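Local coordinates for protein N-acetyl-beta-D glucosaminidase (Rhizomucor miehei CAU432, PDB 4ZM6) that probably hydrolyses terminal N-acetylglucosamine residues as a family 3 glycosidase and, through a GCN5-related region that binds acetyl-CoA, probably acetylates glucosamine, at residues V174-K179 / C224-M229; G263-D268 / G292-M297. One frame throughout, in Å; residues are numbered along the deposited sequence.

Contact 1. Residues V174-K179 / C224-M229; sequences VATSIK and CPTSVM
Ile178 and Met229 are joined through their backbones: Met229 N donates to Ile178 O at 2.9 Å, close to straight at 171°. The return bond, Ile178 N to Ser227 O at 3.3 Å, is weak, but together they give the parallel bridge of Ile178 with Val228. Toward the N-terminal end of both segments, side-chain hydroxyls also bridge them. Thr226 OG1 lies between its own N and carbonyl carbon (chi1 47°) and accepts from Thr176 N at 3.2 Å, almost in line. Ser227 OG donates to Thr176 O; Ser177 OG, hydrogen-bonded to Trp129 NE1, is modelled implausibly close to Ser227 OG, a doubtful detail.

The apolar contacts gather around Ile178. Its CD1 reaches Pro225 CG at 3.8 Å and its CG1 meets Val228 CG2 at the same distance. Lys179 and Met229 run side by side, while Lys179 NZ goes on to salt bridges with Asp80 and Glu82.

Strands 178-181 and 227-230 are adjacent and parallel in the family 3 N-terminal domain, consistent with its TIM-barrel clan. Helices 155-171 and 211-217 both pack on Ile178 and Pro225; helix 323-340 covers Ala175 and Thr226, and strand 264-267 pairs with 227-230 through the backbone of Val228.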
loop_
_atom_site.group_PDB
_atom_site.type_symbol
_atom_site.label_atom_id
_atom_site.label_comp_id
_atom_site.label_asym_id
_atom_site.label_seq_id
_atom_site.Cartn_x
_atom_site.Cartn_y
_atom_site.Cartn_z
ATOM N N VAL A 174 -11.193 -7.329 26.811
ATOM C CA VAL A 174 -11.063 -5.970 27.348
ATOM C C VAL A 174 -11.204 -4.964 26.207
ATOM O O VAL A 174 -10.539 -5.096 25.183
ATOM C CB VAL A 174 -9.693 -5.772 28.029
ATOM C CG1 VAL A 174 -9.465 -4.312 28.388
ATOM C CG2 VAL A 174 -9.584 -6.645 29.269
ATOM N N ALA A 175 -12.052 -3.955 26.394
ATOM C CA ALA A 175 -12.320 -2.960 25.348
ATOM C C ALA A 175 -11.127 -2.027 25.134
ATOM O O ALA A 175 -10.255 -1.920 25.995
ATOM C CB ALA A 175 -13.566 -2.158 25.689
ATOM N N THR A 176 -11.093 -1.359 23.983
ATOM C CA THR A 176 -9.966 -0.491 23.631
ATOM C C THR A 176 -10.403 0.881 23.127
ATOM O O THR A 176 -11.566 1.107 22.802
ATOM C CB THR A 176 -9.043 -1.140 22.572
ATOM O OG1 THR A 176 -9.790 -1.462 21.390
ATOM C CG2 THR A 176 -8.393 -2.398 23.125
ATOM N N SER A 177 -9.437 1.792 23.086
ATOM C CA SER A 177 -9.635 3.137 22.570
ATOM C C SER A 177 -8.335 3.586 21.943
ATOM O O SER A 177 -7.355 3.835 22.644
ATOM C CB SER A 177 -10.024 4.106 23.684
ATOM O OG SER A 177 -11.265 3.748 24.255
ATOM N N ILE A 178 -8.316 3.657 20.616
ATOM C CA ILE A 178 -7.155 4.188 19.920
ATOM C C ILE A 178 -7.182 5.715 20.044
ATOM O O ILE A 178 -8.235 6.344 19.872
ATOM C CB ILE A 178 -7.054 3.706 18.451
ATOM C CG1 ILE A 178 -8.343 3.951 17.669
ATOM C CG2 ILE A 178 -6.723 2.224 18.416
ATOM C CD1 ILE A 178 -8.150 3.887 16.174
ATOM N N LYS A 179 -6.032 6.297 20.377
ATOM C CA LYS A 179 -5.947 7.721 20.674
ATOM C C LYS A 179 -4.610 8.294 20.231
ATOM O O LYS A 179 -3.650 7.542 20.092
ATOM C CB LYS A 179 -6.127 7.941 22.174
ATOM C CG LYS A 179 -5.362 6.969 23.056
ATOM C CD LYS A 179 -5.121 7.554 24.442
ATOM C CE LYS A 179 -5.086 6.476 25.511
ATOM N NZ LYS A 179 -4.373 6.897 26.748
ATOM N N CYS A 224 -9.612 -4.726 14.863
ATOM C CA CYS A 224 -10.302 -3.448 14.707
ATOM C C CYS A 224 -10.764 -2.982 16.082
ATOM O O CYS A 224 -11.361 -3.765 16.824
ATOM C CB CYS A 224 -11.501 -3.580 13.772
ATOM S SG CYS A 224 -12.432 -2.041 13.558
ATOM N N PRO A 225 -10.487 -1.711 16.433
ATOM C CA PRO A 225 -10.795 -1.261 17.787
ATOM C C PRO A 225 -12.284 -1.033 17.998
ATOM O O PRO A 225 -13.020 -0.792 17.040
ATOM C CB PRO A 225 -10.020 0.050 17.906
ATOM C CG PRO A 225 -9.950 0.567 16.516
ATOM C CD PRO A 225 -9.915 -0.630 15.611
ATOM N N THR A 226 -12.704 -1.079 19.257
ATOM C CA THR A 226 -14.112 -1.012 19.621
ATOM C C THR A 226 -14.524 0.413 19.957
ATOM O O THR A 226 -15.715 0.721 19.966
ATOM C CB THR A 226 -14.431 -1.935 20.812
ATOM O OG1 THR A 226 -13.462 -1.751 21.852
ATOM C CG2 THR A 226 -14.427 -3.388 20.373
ATOM N N SER A 227 -13.543 1.272 20.238
ATOM C CA SER A 227 -13.787 2.701 20.402
ATOM C C SER A 227 -12.607 3.545 19.908
ATOM O O SER A 227 -11.485 3.053 19.757
ATOM C CB SER A 227 -14.092 3.035 21.867
ATOM O OG SER A 227 -12.905 3.216 22.619
ATOM N N VAL A 228 -12.885 4.821 19.656
ATOM C CA VAL A 228 -11.873 5.787 19.239
ATOM C C VAL A 228 -11.962 7.020 20.137
ATOM O O VAL A 228 -13.048 7.540 20.365
ATOM C CB VAL A 228 -12.083 6.217 17.772
ATOM C CG1 VAL A 228 -11.101 7.316 17.379
ATOM C CG2 VAL A 228 -11.945 5.020 16.841
ATOM N N MET A 229 -10.821 7.485 20.639
ATOM C CA MET A 229 -10.788 8.670 21.490
ATOM C C MET A 229 -10.278 9.896 20.726
ATOM O O MET A 229 -9.241 9.849 20.060
ATOM C CB MET A 229 -9.913 8.427 22.716
ATOM C CG MET A 229 -9.992 9.533 23.761
ATOM S SD MET A 229 -8.734 9.364 25.032
ATOM C CE MET A 229 -9.391 7.977 25.948
#

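Contact 2. Residues G263-D268 / G292-M297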
loop_
_atom_site.group_PDB
_atom_site.type_symbol
_atom_site.label_atom_id
_atom_site.label_comp_id
_atom_site.label_asym_id
_atom_site.label_seq_id
_atom_site.Cartn_x
_atom_site.Cartn_y
_atom_site.Cartn_z
ATOM N N GLY A 263 -18.244 2.455 15.289
ATOM C CA GLY A 263 -18.062 2.185 16.721
ATOM C C GLY A 263 -18.261 3.379 17.639
ATOM O O GLY A 263 -18.758 4.421 17.222
ATOM N N VAL A 264 -17.861 3.218 18.897
ATOM C CA VAL A 264 -18.015 4.271 19.910
ATOM C C VAL A 264 -16.944 5.349 19.767
ATOM O O VAL A 264 -15.757 5.046 19.655
ATOM C CB VAL A 264 -17.951 3.689 21.342
ATOM C CG1 VAL A 264 -17.853 4.797 22.385
ATOM C CG2 VAL A 264 -19.166 2.814 21.608
ATOM N N ILE A 265 -17.370 6.607 19.783
ATOM C CA ILE A 265 -16.447 7.735 19.845
ATOM C C ILE A 265 -16.544 8.363 21.232
ATOM O O ILE A 265 -17.639 8.670 21.704
ATOM C CB ILE A 265 -16.755 8.789 18.767
ATOM C CG1 ILE A 265 -16.906 8.118 17.399
ATOM C CG2 ILE A 265 -15.651 9.839 18.725
ATOM C CD1 ILE A 265 -17.270 9.067 16.277
ATOM N N ILE A 266 -15.392 8.552 21.869
ATOM C CA ILE A 266 -15.302 9.099 23.226
ATOM C C ILE A 266 -14.278 10.241 23.241
ATOM O O ILE A 266 -13.406 10.298 22.373
ATOM C CB ILE A 266 -14.928 7.990 24.245
ATOM C CG1 ILE A 266 -14.933 8.525 25.681
ATOM C CG2 ILE A 266 -13.569 7.375 23.934
ATOM C CD1 ILE A 266 -14.969 7.442 26.740
ATOM N N THR A 267 -14.394 11.159 24.201
ATOM C CA THR A 267 -13.430 12.259 24.332
ATOM C C THR A 267 -12.290 11.880 25.268
ATOM O O THR A 267 -12.402 10.940 26.059
ATOM C CB THR A 267 -14.065 13.553 24.898
ATOM O OG1 THR A 267 -14.171 13.465 26.328
ATOM C CG2 THR A 267 -15.444 13.822 24.279
ATOM N N ASP A 268 -11.197 12.631 25.177
ATOM C CA ASP A 268 -10.168 12.619 26.208
ATOM C C ASP A 268 -10.740 13.391 27.407
ATOM O O ASP A 268 -11.790 14.037 27.289
ATOM C CB ASP A 268 -8.878 13.264 25.676
ATOM C CG ASP A 268 -7.651 12.945 26.527
ATOM O OD1 ASP A 268 -7.794 12.326 27.600
ATOM O OD2 ASP A 268 -6.531 13.318 26.119
ATOM N N GLY A 292 -20.759 14.922 17.773
ATOM C CA GLY A 292 -20.969 13.560 17.286
ATOM C C GLY A 292 -20.341 12.479 18.149
ATOM O O GLY A 292 -20.452 11.293 17.827
ATOM N N ASN A 293 -19.665 12.874 19.230
ATOM C CA ASN A 293 -19.161 11.916 20.212
ATOM C C ASN A 293 -20.314 11.112 20.804
ATOM O O ASN A 293 -21.405 11.647 21.023
ATOM C CB ASN A 293 -18.420 12.624 21.350
ATOM C CG ASN A 293 -17.028 13.081 20.957
ATOM O OD1 ASN A 293 -16.072 12.306 21.018
ATOM N ND2 ASN A 293 -16.896 14.351 20.588
ATOM N N ASP A 294 -20.072 9.828 21.051
ATOM C CA ASP A 294 -21.037 8.992 21.750
ATOM C C ASP A 294 -20.876 9.089 23.265
ATOM O O ASP A 294 -21.778 8.712 24.001
ATOM C CB ASP A 294 -20.881 7.531 21.328
ATOM C CG ASP A 294 -21.296 7.286 19.894
ATOM O OD1 ASP A 294 -22.356 7.793 19.478
ATOM O OD2 ASP A 294 -20.565 6.575 19.177
ATOM N N MET A 295 -19.734 9.579 23.737
ATOM C CA MET A 295 -19.399 9.458 25.150
ATOM C C MET A 295 -18.522 10.612 25.630
ATOM O O MET A 295 -17.686 11.117 24.876
ATOM C CB MET A 295 -18.686 8.120 25.378
ATOM C CG MET A 295 -18.898 7.514 26.754
ATOM S SD MET A 295 -18.528 5.749 26.820
ATOM C CE MET A 295 -19.809 5.119 25.745
ATOM N N ALA A 296 -18.720 11.020 26.885
ATOM C CA ALA A 296 -17.950 12.114 27.487
ATOM C C ALA A 296 -17.206 11.655 28.742
ATOM O O ALA A 296 -17.774 10.993 29.613
ATOM C CB ALA A 296 -18.860 13.288 27.809
ATOM N N MET A 297 -15.935 12.027 28.826
ATOM C CA MET A 297 -15.072 11.613 29.920
ATOM C C MET A 297 -14.880 12.779 30.884
ATOM O O MET A 297 -14.573 13.897 30.463
ATOM C CB MET A 297 -13.726 11.147 29.362
ATOM C CG MET A 297 -12.695 10.736 30.401
ATOM S SD MET A 297 -11.246 10.021 29.601
ATOM C CE MET A 297 -9.951 10.329 30.802
#
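Asp294 OD2 is gripped by two groups: Ile265 N of 263-268, at 3.3 Å, and Arg256, which forms a salt bridge to it. The amide comes to the anti side of the carboxylate, 27° out of its plane. The other oxygen, OD1, takes a hydrogen bond from Ser329 and forms a salt bridge with Arg332, an arrangement that would favour a charged carboxylate. Asp294 N returns a bond of 2.8 Å to Ile265 O, bent to 134°.

Further along, the polar links thin out. Thr267 N to Met295 O is weak. Thr267 OG1, between its own N and carbonyl carbon (chi1 81°), donates to Asp268 O at 2.6 Å and accepts weakly from Met297 N.

Met295 supplies the apolar side, its CB 3.8 Å from Ile266 CG1 and its CE 3.9 Å from Val264 CG1. Asn293 OD1 lies 3.4 Å from Ile265 CG2, while its ND2 bonds Ala288 O.

Strands 264-267 and 296-298, loosely bridged, are connected through helices 273-276 and 281-291, consistent with the beta/alpha succession of a TIM barrel. Helix 251-258 packs on Ile265 and Asn293, helix 323-340 on Val264 and Met295. Strand 227-230 flanks 264-267, whereas Ala296 is hydrogen-bonded through its backbone to Leu16, just before strand 17-19.

In the fold
Contact 1 closes before contact 2 opens along the chain, and their centres lie 11 Å apart. Strand 227-230 of the first and strand 264-267 of the second are neighbours in one parallel sheet, probably hydrogen-bonded through Val228 N to Val264 O (2.9 Å) and Ile266 N to Val228 O (3.0 Å). That sheet runs 178-181, 227-230, 264-267; strand 296-298 lies beside 264-267 through looser contacts and pairs with 17-19. Such a succession of parallel strands alternating with helices fits the TIM-barrel clan of the family 3 N-terminal domain, with contact 2 joining late strands back toward the first. Helix 323-340 touches both contacts, which lie away from the acetyl-CoA pocket.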